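Local structure of GlcNAc-alpha-1,4-Gal-releasing endo-beta-galactosidase (Clostridium perfringens, 1UPS) at residues 292-297 and 301-306. The protein probably hydrolyses O-glycosyl bonds as a calcium-binding family 16 glycoside hydrolase, releasing GlcNAc-alpha-1,4-Gal from glycans by endo-beta-galactosidase action. Residues are numbered along the deposited sequence; the frame is centred on the assembly and turned at random.
Sequences YLIRNR and KFLYIE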
ATOM      1  N   TYR A 292       1.446 -23.244   4.268  1.00 12.71           N
ATOM      2  CA  TYR A 292       2.247 -22.940   3.072  1.00 12.28           C
ATOM      3  C   TYR A 292       3.406 -23.899   2.891  1.00 12.24           C
ATOM      4  O   TYR A 292       4.060 -24.305   3.870  1.00 12.41           O
ATOM      5  CB  TYR A 292       2.845 -21.536   3.166  1.00 12.26           C
ATOM      6  CG  TYR A 292       1.833 -20.448   3.320  1.00 12.85           C
ATOM      7  CD1 TYR A 292       1.314 -19.785   2.198  1.00 13.65           C
ATOM      8  CD2 TYR A 292       1.406 -20.051   4.593  1.00 13.72           C
ATOM      9  CE1 TYR A 292       0.352 -18.756   2.344  1.00 15.42           C
ATOM     10  CE2 TYR A 292       0.454 -19.033   4.748  1.00 13.16           C
ATOM     11  CZ  TYR A 292      -0.063 -18.397   3.624  1.00 14.62           C
ATOM     12  OH  TYR A 292      -0.998 -17.397   3.789  1.00 15.76           O
ATOM     13  N   LEU A 293       3.693 -24.228   1.628  1.00 12.22           N
ATOM     14  CA  LEU A 293       5.010 -24.769   1.275  1.00 11.69           C
ATOM     15  C   LEU A 293       5.857 -23.543   0.947  1.00 11.56           C
ATOM     16  O   LEU A 293       5.304 -22.493   0.597  1.00 12.06           O
ATOM     17  CB  LEU A 293       4.919 -25.675   0.041  1.00 12.23           C
ATOM     18  CG  LEU A 293       4.042 -26.922   0.160  1.00 12.96           C
ATOM     19  CD1 LEU A 293       3.927 -27.618  -1.193  1.00 14.84           C
ATOM     20  CD2 LEU A 293       4.627 -27.864   1.219  1.00 15.44           C
ATOM     21  N   ILE A 294       7.179 -23.654   1.079  1.00 10.22           N
ATOM     22  CA  ILE A 294       8.081 -22.537   0.770  1.00 10.45           C
ATOM     23  C   ILE A 294       9.176 -23.036  -0.165  1.00 10.93           C
ATOM     24  O   ILE A 294       9.986 -23.881   0.215  1.00 10.84           O
ATOM     25  CB  ILE A 294       8.709 -21.946   2.068  1.00 10.52           C
ATOM     26  CG1 ILE A 294       7.614 -21.491   3.047  1.00 10.51           C
ATOM     27  CG2 ILE A 294       9.597 -20.745   1.717  1.00  9.72           C
ATOM     28  CD1 ILE A 294       8.155 -21.001   4.417  1.00 13.05           C
ATOM     29  N   ARG A 295       9.185 -22.507  -1.380  1.00 10.91           N
ATOM     30  CA  ARG A 295      10.069 -23.002  -2.429  1.00 11.47           C
ATOM     31  C   ARG A 295      11.100 -21.949  -2.840  1.00 11.48           C
ATOM     32  O   ARG A 295      10.755 -20.773  -3.024  1.00 11.90           O
ATOM     33  CB  ARG A 295       9.225 -23.390  -3.643  1.00 12.36           C
ATOM     34  CG  ARG A 295      10.003 -24.124  -4.751  1.00 14.25           C
ATOM     35  CD  ARG A 295       9.156 -24.422  -6.002  1.00 19.29           C
ATOM     36  NE  ARG A 295       9.677 -25.623  -6.661  1.00 24.54           N
ATOM     37  CZ  ARG A 295       9.283 -26.103  -7.843  1.00 27.86           C
ATOM     38  NH1 ARG A 295       8.330 -25.499  -8.554  1.00 28.01           N
ATOM     39  NH2 ARG A 295       9.861 -27.197  -8.321  1.00 29.11           N
ATOM     40  N   ASN A 296      12.349 -22.386  -3.004  1.00 11.18           N
ATOM     41  CA  ASN A 296      13.429 -21.519  -3.477  1.00 11.32           C
ATOM     42  C   ASN A 296      13.353 -21.257  -4.981  1.00 11.06           C
ATOM     43  O   ASN A 296      13.130 -22.183  -5.775  1.00 11.59           O
ATOM     44  CB  ASN A 296      14.791 -22.146  -3.147  1.00 11.13           C
ATOM     45  CG  ASN A 296      15.942 -21.172  -3.369  1.00 11.46           C
ATOM     46  OD1 ASN A 296      16.593 -21.172  -4.432  1.00  9.97           O
ATOM     47  ND2 ASN A 296      16.170 -20.305  -2.388  1.00 11.81           N
ATOM     48  N   ARG A 297      13.532 -20.004  -5.388  1.00 11.32           N
ATOM     49  CA  ARG A 297      13.450 -19.695  -6.819  1.00 11.16           C
ATOM     50  C   ARG A 297      14.571 -20.337  -7.652  1.00 12.09           C
ATOM     51  O   ARG A 297      14.334 -20.878  -8.752  1.00 10.89           O
ATOM     52  CB  ARG A 297      13.398 -18.183  -7.074  1.00 11.47           C
ATOM     53  CG  ARG A 297      13.232 -17.844  -8.575  1.00 10.89           C
ATOM     54  CD  ARG A 297      13.185 -16.339  -8.853  1.00 10.96           C
ATOM     55  NE  ARG A 297      12.829 -16.066 -10.244  1.00 12.74           N
ATOM     56  CZ  ARG A 297      12.680 -14.853 -10.770  1.00 13.71           C
ATOM     57  NH1 ARG A 297      12.847 -13.764 -10.021  1.00 12.45           N
ATOM     58  NH2 ARG A 297      12.341 -14.733 -12.070  1.00 14.52           N
ATOM     59  N   LYS A 301      13.792 -26.120  -4.661  1.00 11.63           N
ATOM     60  CA  LYS A 301      13.620 -27.003  -3.504  1.00 11.61           C
ATOM     61  C   LYS A 301      12.755 -26.365  -2.410  1.00 12.16           C
ATOM     62  O   LYS A 301      12.583 -25.148  -2.368  1.00 12.40           O
ATOM     63  CB  LYS A 301      14.968 -27.436  -2.912  1.00 11.50           C
ATOM     64  CG  LYS A 301      15.971 -27.980  -3.946  1.00 11.75           C
ATOM     65  CD  LYS A 301      15.405 -29.167  -4.757  1.00 10.96           C
ATOM     66  CE  LYS A 301      16.527 -29.768  -5.648  1.00 11.22           C
ATOM     67  NZ  LYS A 301      16.022 -30.746  -6.673  1.00 11.34           N
ATOM     68  N   PHE A 302      12.217 -27.215  -1.536  1.00 11.74           N
ATOM     69  CA  PHE A 302      11.281 -26.798  -0.494  1.00 11.54           C
ATOM     70  C   PHE A 302      11.905 -26.847   0.898  1.00 11.37           C
ATOM     71  O   PHE A 302      12.699 -27.733   1.194  1.00 11.43           O
ATOM     72  CB  PHE A 302      10.046 -27.714  -0.543  1.00 11.36           C
ATOM     73  CG  PHE A 302       9.160 -27.478  -1.740  1.00 12.69           C
ATOM     74  CD1 PHE A 302       9.408 -28.127  -2.961  1.00 15.49           C
ATOM     75  CD2 PHE A 302       8.078 -26.598  -1.650  1.00 12.07           C
ATOM     76  CE1 PHE A 302       8.564 -27.910  -4.080  1.00 14.74           C
ATOM     77  CE2 PHE A 302       7.238 -26.359  -2.753  1.00 12.76           C
ATOM     78  CZ  PHE A 302       7.485 -27.012  -3.971  1.00 14.70           C
ATOM     79  N   LEU A 303      11.506 -25.913   1.769  1.00 10.38           N
ATOM     80  CA  LEU A 303      11.966 -25.896   3.156  1.00 11.18           C
ATOM     81  C   LEU A 303      11.248 -26.913   4.028  1.00 11.94           C
ATOM     82  O   LEU A 303      10.027 -27.023   3.980  1.00 12.23           O
ATOM     83  CB  LEU A 303      11.736 -24.513   3.784  1.00 10.62           C
ATOM     84  CG  LEU A 303      12.413 -23.353   3.075  1.00 11.72           C
ATOM     85  CD1 LEU A 303      12.231 -22.069   3.904  1.00 10.72           C
ATOM     86  CD2 LEU A 303      13.890 -23.684   2.840  1.00 12.14           C
ATOM     87  N   TYR A 304      12.022 -27.626   4.839  1.00 12.42           N
ATOM     88  CA  TYR A 304      11.465 -28.530   5.833  1.00 13.12           C
ATOM     89  C   TYR A 304      12.401 -28.691   7.024  1.00 13.85           C
ATOM     90  O   TYR A 304      13.583 -28.362   6.942  1.00 13.42           O
ATOM     91  CB  TYR A 304      11.123 -29.898   5.206  1.00 13.12           C
ATOM     92  CG  TYR A 304      12.324 -30.733   4.794  1.00 14.01           C
ATOM     93  CD1 TYR A 304      12.810 -31.748   5.627  1.00 14.14           C
ATOM     94  CD2 TYR A 304      12.956 -30.533   3.559  1.00 15.26           C
ATOM     95  CE1 TYR A 304      13.898 -32.535   5.247  1.00 15.19           C
ATOM     96  CE2 TYR A 304      14.053 -31.329   3.168  1.00 15.29           C
ATOM     97  CZ  TYR A 304      14.515 -32.314   4.019  1.00 15.61           C
ATOM     98  OH  TYR A 304      15.596 -33.099   3.658  1.00 16.23           O
ATOM     99  N   ILE A 305      11.856 -29.186   8.137  1.00 14.77           N
ATOM    100  CA  ILE A 305      12.659 -29.475   9.324  1.00 15.91           C
ATOM    101  C   ILE A 305      12.722 -30.975   9.521  1.00 17.25           C
ATOM    102  O   ILE A 305      11.683 -31.639   9.624  1.00 16.76           O
ATOM    103  CB  ILE A 305      12.078 -28.790  10.574  1.00 16.01           C
ATOM    104  CG1 ILE A 305      12.231 -27.271  10.464  1.00 16.58           C
ATOM    105  CG2 ILE A 305      12.786 -29.276  11.848  1.00 16.83           C
ATOM    106  CD1 ILE A 305      11.619 -26.512  11.636  1.00 17.52           C
ATOM    107  N   GLU A 306      13.951 -31.484   9.545  1.00 18.80           N
ATOM    108  CA  GLU A 306      14.263 -32.894   9.761  1.00 21.29           C
ATOM    109  C   GLU A 306      14.437 -33.145  11.264  1.00 21.74           C
ATOM    110  O   GLU A 306      14.944 -32.292  11.984  1.00 21.51           O
ATOM    111  CB  GLU A 306      15.569 -33.207   9.020  1.00 21.49           C
ATOM    112  CG  GLU A 306      15.885 -34.678   8.819  1.00 25.98           C
ATOM    113  CD  GLU A 306      17.195 -34.905   8.081  1.00 29.67           C
ATOM    114  OE1 GLU A 306      17.314 -35.940   7.381  1.00 32.51           O
ATOM    115  OE2 GLU A 306      18.119 -34.067   8.204  1.00 31.09           O
TER
HETATM  116  O   HOH W   1       8.079 -26.164   2.096  1.00 15.28           O
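Two backbone hydrogen bonds join Ile-294 to Leu-303 and Asn-296 to Lys-301. Leu-303 N donates to Ile-294 O at 3.0 Å, and Asn-296 N donates to Lys-301 O at 2.8 Å. They flank Arg-295 and Phe-302, a single antiparallel bridge whose CA atoms stand 4.4 Å apart. Beyond it the strands splay, their directions differing by 123°, and a water takes over the pairing, accepting from Ile-294 N and donating to Leu-303 O.

On one face, aromatic and aliphatic groups meet. Arg-295 sends its CG anti to its backbone N (chi1 -171°), and the extended chain passes over the Phe-302 ring. Its CG lies 4.0 Å from the ring centroid, close to the normal, a CH-pi contact suited to a long methylene chain. The guanidinium plane is turned only 16° from that of the ring, and Arg-295 NE comes within 3.6 Å of Phe-302 CE1; NE also bonds to Gly-300 O. Leu-293 adds its CB, 3.7 Å from Phe-302 CE2, so the ring packs against both residues.

On the other face the apolar contact is between Ile-294 CG2 and Leu-303 CD1, which touch at 3.7 Å. Branched, apolar side chains suit this buried side, where both also pack on Trp-414. Asn-296 fits the turn, its OD1 accepting from Thr-299 N.

This short hairpin belongs to the C-terminal domain, consistent with a ricin-type beta-trefoil, far from the calcium site. Strand 291-296 pairs on with strand 414-419 near the C-terminus, while strand 302-304 pairs antiparallel with strand 313-315, and Trp-327 of strand 327-332 packs against Ile-294.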